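Local coordinates for N-acyl-D-glutamate deacylase (Bordetella bronchiseptica, PDB 3GIP), which catalyses the deacylation of N-acyl-D-glutamate, probably with the aid of bound zinc, as a member of the amidohydrolase superfamily, at residues A[355-361]-A[403-408]; A[57-61]-A[417-421]. One frame throughout, in Å; residues are numbered along the deposited sequence.

In the fold
Contact 1 is nested along the chain inside the loop closed by contact 2; their centres lie about 14 Å apart, and both reach the same curled sheet. Contact 1 (355-361 with 403-408) is partly buried, about 13 Å from the chain centre, and combines polar and apolar chemistry: an arginine donates to backbone carbonyls beside a small leucine, methionine and proline cluster. Contact 2 (57-61 with 417-421) lies farther out, about 19 Å from the centre, yet is buried and almost wholly apolar, with a single water bridge. Helix 397-404 carries R403 of contact 1 and packs on P60 of contact 2. T405 packs between them: T405 CB lies 3.2 Å from G418 O.

Contact 1 of 2, residues A[355-361]-A[403-408]; sequences FQHPCCM and RMTALP
The guanidinium of R403 reaches in among the backbone carbonyls of residues 355-361 and donates three hydrogen bonds there. R403 NH1 bonds to F355 O at 2.7 Å, almost in line with the C=O bond (173°), and F355 O lies near the guanidinium plane. R403 NH1 also bonds to C360 O at 3.0 Å, this time in the carbonyl plane and on a lone pair. R403 NH2 donates to Q356 O at 3.1 Å from above that carbonyl's plane. H357 O is also close, 2.9 Å from R403 NH1, but it sits over a face of the guanidinium at a poor angle and is no hydrogen bond. Because the F355 and Q356 carbonyls lie at the C-terminal part of helix 348-356, the positive charge probably offsets the negative end of its dipole.

R403 attains this position because its chain bends at chi2 (-58°), which lays R403 CD against C360 O, 3.4 Å away. A type I turn from H357 to C360, closed by the C360 N to H357 O bond, brings C360 O back beside the carbonyls of F355 and Q356. H357 ND1 accepts from C359 N, nearly straight at 168°, while its NE2 is hydrogen-bonded to D268 of helix 260-272, tying the turn to that helix.

Beside the polar site lies an apolar patch. L407 CD2 meets M361 CG at 3.6 Å, the two side chains crossing at about a right angle, and M361 SD rests 3.7 Å from P408 CA. Farther out, M361 and P408 both touch V65, and the backbones of M404 and I63 are hydrogen-bonded. Strand 360-362 runs parallel to 277-281, so the contact ties a strand of the TIM-type barrel of the amidohydrolases, with the helix preceding it, to helices 397-404 and 406-412.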
ATOM      1  N   PHE A 355      -9.472 -11.714   0.063  1.00 11.88           N
ATOM      2  CA  PHE A 355      -9.941 -10.497  -0.582  1.00 11.33           C
ATOM      3  C   PHE A 355     -11.452 -10.344  -0.425  1.00 11.82           C
ATOM      4  O   PHE A 355     -11.963  -9.232  -0.322  1.00 12.60           O
ATOM      5  CB  PHE A 355      -9.586 -10.490  -2.072  1.00 12.08           C
ATOM      6  CG  PHE A 355     -10.138  -9.303  -2.812  1.00 12.68           C
ATOM      7  CD1 PHE A 355      -9.827  -8.009  -2.397  1.00 13.62           C
ATOM      8  CD2 PHE A 355     -11.000  -9.471  -3.891  1.00 13.95           C
ATOM      9  CE1 PHE A 355     -10.372  -6.901  -3.045  1.00 15.15           C
ATOM     10  CE2 PHE A 355     -11.549  -8.367  -4.545  1.00 14.44           C
ATOM     11  CZ  PHE A 355     -11.235  -7.083  -4.119  1.00 15.59           C
ATOM     12  N   GLN A 356     -12.169 -11.462  -0.403  1.00 12.22           N
ATOM     13  CA  GLN A 356     -13.616 -11.410  -0.261  1.00 13.35           C
ATOM     14  C   GLN A 356     -14.074 -10.926   1.110  1.00 13.64           C
ATOM     15  O   GLN A 356     -15.228 -10.535   1.275  1.00 13.27           O
ATOM     16  CB  GLN A 356     -14.226 -12.780  -0.559  1.00 14.60           C
ATOM     17  CG  GLN A 356     -14.181 -13.137  -2.029  1.00 15.35           C
ATOM     18  CD  GLN A 356     -14.810 -14.483  -2.319  1.00 16.68           C
ATOM     19  OE1 GLN A 356     -14.399 -15.501  -1.766  1.00 17.57           O
ATOM     20  NE2 GLN A 356     -15.813 -14.493  -3.191  1.00 18.91           N
ATOM     21  N   HIS A 357     -13.183 -10.949   2.098  1.00 12.82           N
ATOM     22  CA  HIS A 357     -13.573 -10.491   3.426  1.00 12.39           C
ATOM     23  C   HIS A 357     -14.078  -9.053   3.305  1.00 12.68           C
ATOM     24  O   HIS A 357     -13.464  -8.230   2.628  1.00 12.31           O
ATOM     25  CB  HIS A 357     -12.394 -10.564   4.395  1.00 12.04           C
ATOM     26  CG  HIS A 357     -12.761 -10.229   5.805  1.00 13.02           C
ATOM     27  ND1 HIS A 357     -12.984  -8.935   6.228  1.00 12.99           N
ATOM     28  CD2 HIS A 357     -13.022 -11.024   6.871  1.00 12.82           C
ATOM     29  CE1 HIS A 357     -13.368  -8.948   7.492  1.00 13.31           C
ATOM     30  NE2 HIS A 357     -13.401 -10.203   7.905  1.00 13.00           N
ATOM     31  N   PRO A 358     -15.204  -8.735   3.967  1.00 12.61           N
ATOM     32  CA  PRO A 358     -15.807  -7.398   3.929  1.00 13.25           C
ATOM     33  C   PRO A 358     -14.900  -6.209   4.234  1.00 12.34           C
ATOM     34  O   PRO A 358     -15.156  -5.098   3.764  1.00 12.84           O
ATOM     35  CB  PRO A 358     -16.956  -7.510   4.932  1.00 13.87           C
ATOM     36  CG  PRO A 358     -17.357  -8.949   4.828  1.00 15.49           C
ATOM     37  CD  PRO A 358     -16.011  -9.644   4.802  1.00 13.12           C
ATOM     38  N   CYS A 359     -13.846  -6.425   5.015  1.00 12.07           N
ATOM     39  CA  CYS A 359     -12.958  -5.319   5.360  1.00 12.16           C
ATOM     40  C   CYS A 359     -11.628  -5.355   4.627  1.00 12.40           C
ATOM     41  O   CYS A 359     -10.672  -4.698   5.041  1.00 12.60           O
ATOM     42  CB  CYS A 359     -12.703  -5.300   6.866  1.00 11.67           C
ATOM     43  SG  CYS A 359     -14.210  -5.093   7.844  1.00 15.14           S
ATOM     44  N   CYS A 360     -11.561  -6.106   3.532  1.00 11.73           N
ATOM     45  CA  CYS A 360     -10.312  -6.202   2.791  1.00 12.62           C
ATOM     46  C   CYS A 360     -10.176  -5.170   1.681  1.00 12.02           C
ATOM     47  O   CYS A 360     -10.994  -5.099   0.765  1.00 12.71           O
ATOM     48  CB  CYS A 360     -10.134  -7.606   2.197  1.00 11.04           C
ATOM     49  SG  CYS A 360      -8.434  -7.925   1.661  1.00 12.44           S
ATOM     50  N   MET A 361      -9.122  -4.371   1.776  1.00 12.34           N
ATOM     51  CA  MET A 361      -8.825  -3.348   0.784  1.00 11.52           C
ATOM     52  C   MET A 361      -7.722  -3.900  -0.120  1.00 13.04           C
ATOM     53  O   MET A 361      -7.260  -5.029   0.075  1.00 12.49           O
ATOM     54  CB  MET A 361      -8.328  -2.084   1.489  1.00 12.79           C
ATOM     55  CG  MET A 361      -9.269  -1.587   2.572  1.00 11.93           C
ATOM     56  SD  MET A 361      -8.543  -0.288   3.602  1.00 13.55           S
ATOM     57  CE  MET A 361      -7.493  -1.255   4.660  1.00 13.88           C
ATOM     58  N   ARG A 403     -14.063  -1.336  -2.380  1.00 13.62           N
ATOM     59  CA  ARG A 403     -12.896  -1.795  -1.626  1.00 12.95           C
ATOM     60  C   ARG A 403     -11.652  -0.971  -1.929  1.00 12.68           C
ATOM     61  O   ARG A 403     -10.731  -0.898  -1.111  1.00 13.85           O
ATOM     62  CB  ARG A 403     -12.568  -3.256  -1.957  1.00 11.99           C
ATOM     63  CG  ARG A 403     -13.674  -4.240  -1.683  1.00 10.86           C
ATOM     64  CD  ARG A 403     -14.102  -4.214  -0.224  1.00 12.29           C
ATOM     65  NE  ARG A 403     -15.005  -5.324   0.050  1.00 13.42           N
ATOM     66  CZ  ARG A 403     -14.610  -6.587   0.178  1.00 12.44           C
ATOM     67  NH1 ARG A 403     -13.321  -6.900   0.075  1.00 12.45           N
ATOM     68  NH2 ARG A 403     -15.509  -7.543   0.369  1.00 13.78           N
ATOM     69  N   MET A 404     -11.627  -0.364  -3.111  1.00 12.14           N
ATOM     70  CA  MET A 404     -10.481   0.422  -3.565  1.00 13.05           C
ATOM     71  C   MET A 404     -10.628   1.908  -3.323  1.00 13.71           C
ATOM     72  O   MET A 404      -9.673   2.659  -3.521  1.00 14.25           O
ATOM     73  CB  MET A 404     -10.286   0.247  -5.068  1.00 13.62           C
ATOM     74  CG  MET A 404     -10.178  -1.174  -5.543  1.00 13.65           C
ATOM     75  SD  MET A 404     -10.140  -1.247  -7.344  1.00 14.50           S
ATOM     76  CE  MET A 404      -9.500  -2.918  -7.552  1.00 15.83           C
ATOM     77  N   THR A 405     -11.812   2.338  -2.908  1.00 14.42           N
ATOM     78  CA  THR A 405     -12.053   3.761  -2.733  1.00 13.35           C
ATOM     79  C   THR A 405     -12.682   4.162  -1.401  1.00 14.06           C
ATOM     80  O   THR A 405     -11.994   4.656  -0.506  1.00 13.25           O
ATOM     81  CB  THR A 405     -12.931   4.279  -3.895  1.00 12.64           C
ATOM     82  OG1 THR A 405     -14.170   3.550  -3.923  1.00 13.25           O
ATOM     83  CG2 THR A 405     -12.216   4.078  -5.234  1.00 14.31           C
ATOM     84  N   ALA A 406     -13.985   3.950  -1.267  1.00 13.40           N
ATOM     85  CA  ALA A 406     -14.684   4.318  -0.046  1.00 13.44           C
ATOM     86  C   ALA A 406     -14.158   3.623   1.206  1.00 13.74           C
ATOM     87  O   ALA A 406     -13.982   4.268   2.235  1.00 13.41           O
ATOM     88  CB  ALA A 406     -16.174   4.051  -0.196  1.00 14.35           C
ATOM     89  N   LEU A 407     -13.911   2.318   1.134  1.00 12.99           N
ATOM     90  CA  LEU A 407     -13.419   1.610   2.313  1.00 12.81           C
ATOM     91  C   LEU A 407     -12.084   2.191   2.783  1.00 13.43           C
ATOM     92  O   LEU A 407     -11.916   2.479   3.971  1.00 13.10           O
ATOM     93  CB  LEU A 407     -13.305   0.103   2.038  1.00 12.79           C
ATOM     94  CG  LEU A 407     -12.874  -0.777   3.216  1.00 12.44           C
ATOM     95  CD1 LEU A 407     -13.838  -0.619   4.398  1.00 14.00           C
ATOM     96  CD2 LEU A 407     -12.825  -2.229   2.752  1.00 13.04           C
ATOM     97  N   PRO A 408     -11.113   2.375   1.866  1.00 13.04           N
ATOM     98  CA  PRO A 408      -9.836   2.943   2.310  1.00 13.75           C
ATOM     99  C   PRO A 408     -10.030   4.331   2.929  1.00 13.92           C
ATOM    100  O   PRO A 408      -9.415   4.658   3.946  1.00 14.66           O
ATOM    101  CB  PRO A 408      -9.016   2.993   1.023  1.00 14.93           C
ATOM    102  CG  PRO A 408      -9.495   1.793   0.283  1.00 15.22           C
ATOM    103  CD  PRO A 408     -11.002   1.850   0.491  1.00 12.80           C
TER

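Contact 2 of 2, residues A[57-61]-A[417-421]; sequences IVAPG and RGVLQ
L420 turns its CG anti to its own carbonyl carbon (chi1 -65°), which aims the isobutyl group at the backbone of residues 58-60. The nearly extended chi2 (-174°) then carries L420 CD1 to V58 O, 3.4 Å away. L420 CD1 also lies 3.6 Å from A59 C, the carbonyl carbon. L420 CD2 reaches P60 CA at 3.8 Å, so the two methyls spread along the A59-P60 peptide. V58 CG1 approaches L420 CD1 at 4.2 Å.

The P60 ring is the main partner of L420 on the strand. P60 CG lies 3.7 Å from L420 CG, and P60 CB is equally close to G418 C. No direct hydrogen bond joins the segments, and their touching parts run 143° apart. The polar link is one water, which donates to G61 O at 2.7 Å and accepts weakly from G418 N. G418 adopts a positive phi, a backbone shape suited to glycine.

Hydrogen bonding of strand 57-64 is directed elsewhere: the backbones of I57, A59 and G61 bond to F431, V429 and D427, whereas that of V58 bonds to W15 and I17. P60 packs on V401 of helix 397-404 as well as on L420, while L420 reaches on to I16 of strand 15-16.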
ATOM      1  N   ILE A  57     -16.497   2.984 -17.358  1.00 16.62           N
ATOM      2  CA  ILE A  57     -16.926   3.195 -15.985  1.00 16.01           C
ATOM      3  C   ILE A  57     -16.158   4.412 -15.485  1.00 15.38           C
ATOM      4  O   ILE A  57     -14.974   4.572 -15.784  1.00 15.60           O
ATOM      5  CB  ILE A  57     -16.562   1.997 -15.073  1.00 16.95           C
ATOM      6  CG1 ILE A  57     -17.397   0.772 -15.447  1.00 16.93           C
ATOM      7  CG2 ILE A  57     -16.780   2.372 -13.608  1.00 17.57           C
ATOM      8  CD1 ILE A  57     -18.885   0.935 -15.200  1.00 18.09           C
ATOM      9  N   VAL A  58     -16.849   5.279 -14.755  1.00 14.05           N
ATOM     10  CA  VAL A  58     -16.235   6.464 -14.176  1.00 15.05           C
ATOM     11  C   VAL A  58     -16.323   6.214 -12.676  1.00 14.71           C
ATOM     12  O   VAL A  58     -17.415   6.121 -12.111  1.00 15.21           O
ATOM     13  CB  VAL A  58     -17.009   7.736 -14.567  1.00 15.40           C
ATOM     14  CG1 VAL A  58     -16.346   8.961 -13.958  1.00 15.75           C
ATOM     15  CG2 VAL A  58     -17.059   7.854 -16.082  1.00 15.06           C
ATOM     16  N   ALA A  59     -15.168   6.086 -12.035  1.00 14.92           N
ATOM     17  CA  ALA A  59     -15.130   5.773 -10.615  1.00 14.67           C
ATOM     18  C   ALA A  59     -14.166   6.649  -9.836  1.00 14.15           C
ATOM     19  O   ALA A  59     -13.408   7.426 -10.419  1.00 14.58           O
ATOM     20  CB  ALA A  59     -14.733   4.306 -10.450  1.00 15.51           C
ATOM     21  N   PRO A  60     -14.195   6.551  -8.494  1.00 13.75           N
ATOM     22  CA  PRO A  60     -13.268   7.371  -7.710  1.00 14.17           C
ATOM     23  C   PRO A  60     -11.873   6.797  -7.973  1.00 15.31           C
ATOM     24  O   PRO A  60     -11.738   5.594  -8.204  1.00 15.12           O
ATOM     25  CB  PRO A  60     -13.697   7.117  -6.261  1.00 15.29           C
ATOM     26  CG  PRO A  60     -15.098   6.568  -6.363  1.00 14.56           C
ATOM     27  CD  PRO A  60     -15.047   5.730  -7.614  1.00 13.59           C
ATOM     28  N   GLY A  61     -10.846   7.639  -7.946  1.00 14.24           N
ATOM     29  CA  GLY A  61      -9.500   7.137  -8.163  1.00 13.43           C
ATOM     30  C   GLY A  61      -9.190   6.085  -7.112  1.00 12.66           C
ATOM     31  O   GLY A  61      -9.671   6.177  -5.979  1.00 13.02           O
ATOM     32  N   ARG A 417     -12.863  12.221  -0.085  1.00 19.46           N
ATOM     33  CA  ARG A 417     -12.142  11.392  -1.045  1.00 18.14           C
ATOM     34  C   ARG A 417     -12.691   9.977  -1.023  1.00 16.46           C
ATOM     35  O   ARG A 417     -13.321   9.561  -0.051  1.00 17.13           O
ATOM     36  CB  ARG A 417     -10.642  11.344  -0.734  1.00 20.54           C
ATOM     37  CG  ARG A 417      -9.910  12.622  -1.058  1.00 23.38           C
ATOM     38  CD  ARG A 417      -8.409  12.476  -0.887  1.00 21.33           C
ATOM     39  NE  ARG A 417      -7.790  13.792  -0.810  1.00 21.53           N
ATOM     40  CZ  ARG A 417      -7.583  14.590  -1.851  1.00 21.13           C
ATOM     41  NH1 ARG A 417      -7.929  14.203  -3.071  1.00 18.69           N
ATOM     42  NH2 ARG A 417      -7.060  15.794  -1.661  1.00 23.30           N
ATOM     43  N   GLY A 418     -12.448   9.242  -2.102  1.00 16.38           N
ATOM     44  CA  GLY A 418     -12.907   7.868  -2.180  1.00 16.14           C
ATOM     45  C   GLY A 418     -14.343   7.679  -2.623  1.00 16.53           C
ATOM     46  O   GLY A 418     -14.845   6.556  -2.631  1.00 16.83           O
ATOM     47  N   VAL A 419     -15.012   8.767  -2.988  1.00 17.41           N
ATOM     48  CA  VAL A 419     -16.398   8.690  -3.439  1.00 17.67           C
ATOM     49  C   VAL A 419     -16.682   9.761  -4.479  1.00 17.92           C
ATOM     50  O   VAL A 419     -16.131  10.859  -4.420  1.00 18.27           O
ATOM     51  CB  VAL A 419     -17.396   8.895  -2.272  1.00 19.43           C
ATOM     52  CG1 VAL A 419     -17.335   7.722  -1.309  1.00 23.06           C
ATOM     53  CG2 VAL A 419     -17.079  10.195  -1.549  1.00 21.53           C
ATOM     54  N   LEU A 420     -17.532   9.435  -5.444  1.00 16.62           N
ATOM     55  CA  LEU A 420     -17.897  10.411  -6.455  1.00 16.92           C
ATOM     56  C   LEU A 420     -19.216  11.043  -6.029  1.00 17.91           C
ATOM     57  O   LEU A 420     -20.290  10.501  -6.283  1.00 17.81           O
ATOM     58  CB  LEU A 420     -18.044   9.755  -7.835  1.00 17.35           C
ATOM     59  CG  LEU A 420     -16.777   9.166  -8.466  1.00 16.43           C
ATOM     60  CD1 LEU A 420     -17.094   8.704  -9.880  1.00 16.97           C
ATOM     61  CD2 LEU A 420     -15.656  10.206  -8.493  1.00 15.63           C
ATOM     62  N   GLN A 421     -19.115  12.183  -5.354  1.00 18.96           N
ATOM     63  CA  GLN A 421     -20.278  12.933  -4.887  1.00 19.68           C
ATOM     64  C   GLN A 421     -19.908  14.408  -4.974  1.00 20.06           C
ATOM     65  O   GLN A 421     -18.736  14.762  -4.875  1.00 18.36           O
ATOM     66  CB  GLN A 421     -20.621  12.558  -3.439  1.00 21.17           C
ATOM     67  CG  GLN A 421     -19.462  12.701  -2.461  1.00 24.39           C
ATOM     68  CD  GLN A 421     -19.838  12.330  -1.033  1.00 25.44           C
ATOM     69  OE1 GLN A 421     -20.496  11.312  -0.790  1.00 24.87           O
ATOM     70  NE2 GLN A 421     -19.403  13.148  -0.076  1.00 24.11           N
TER
HETATM   71  O   HOH W   1     -10.447   8.238  -4.337  1.00 14.90           O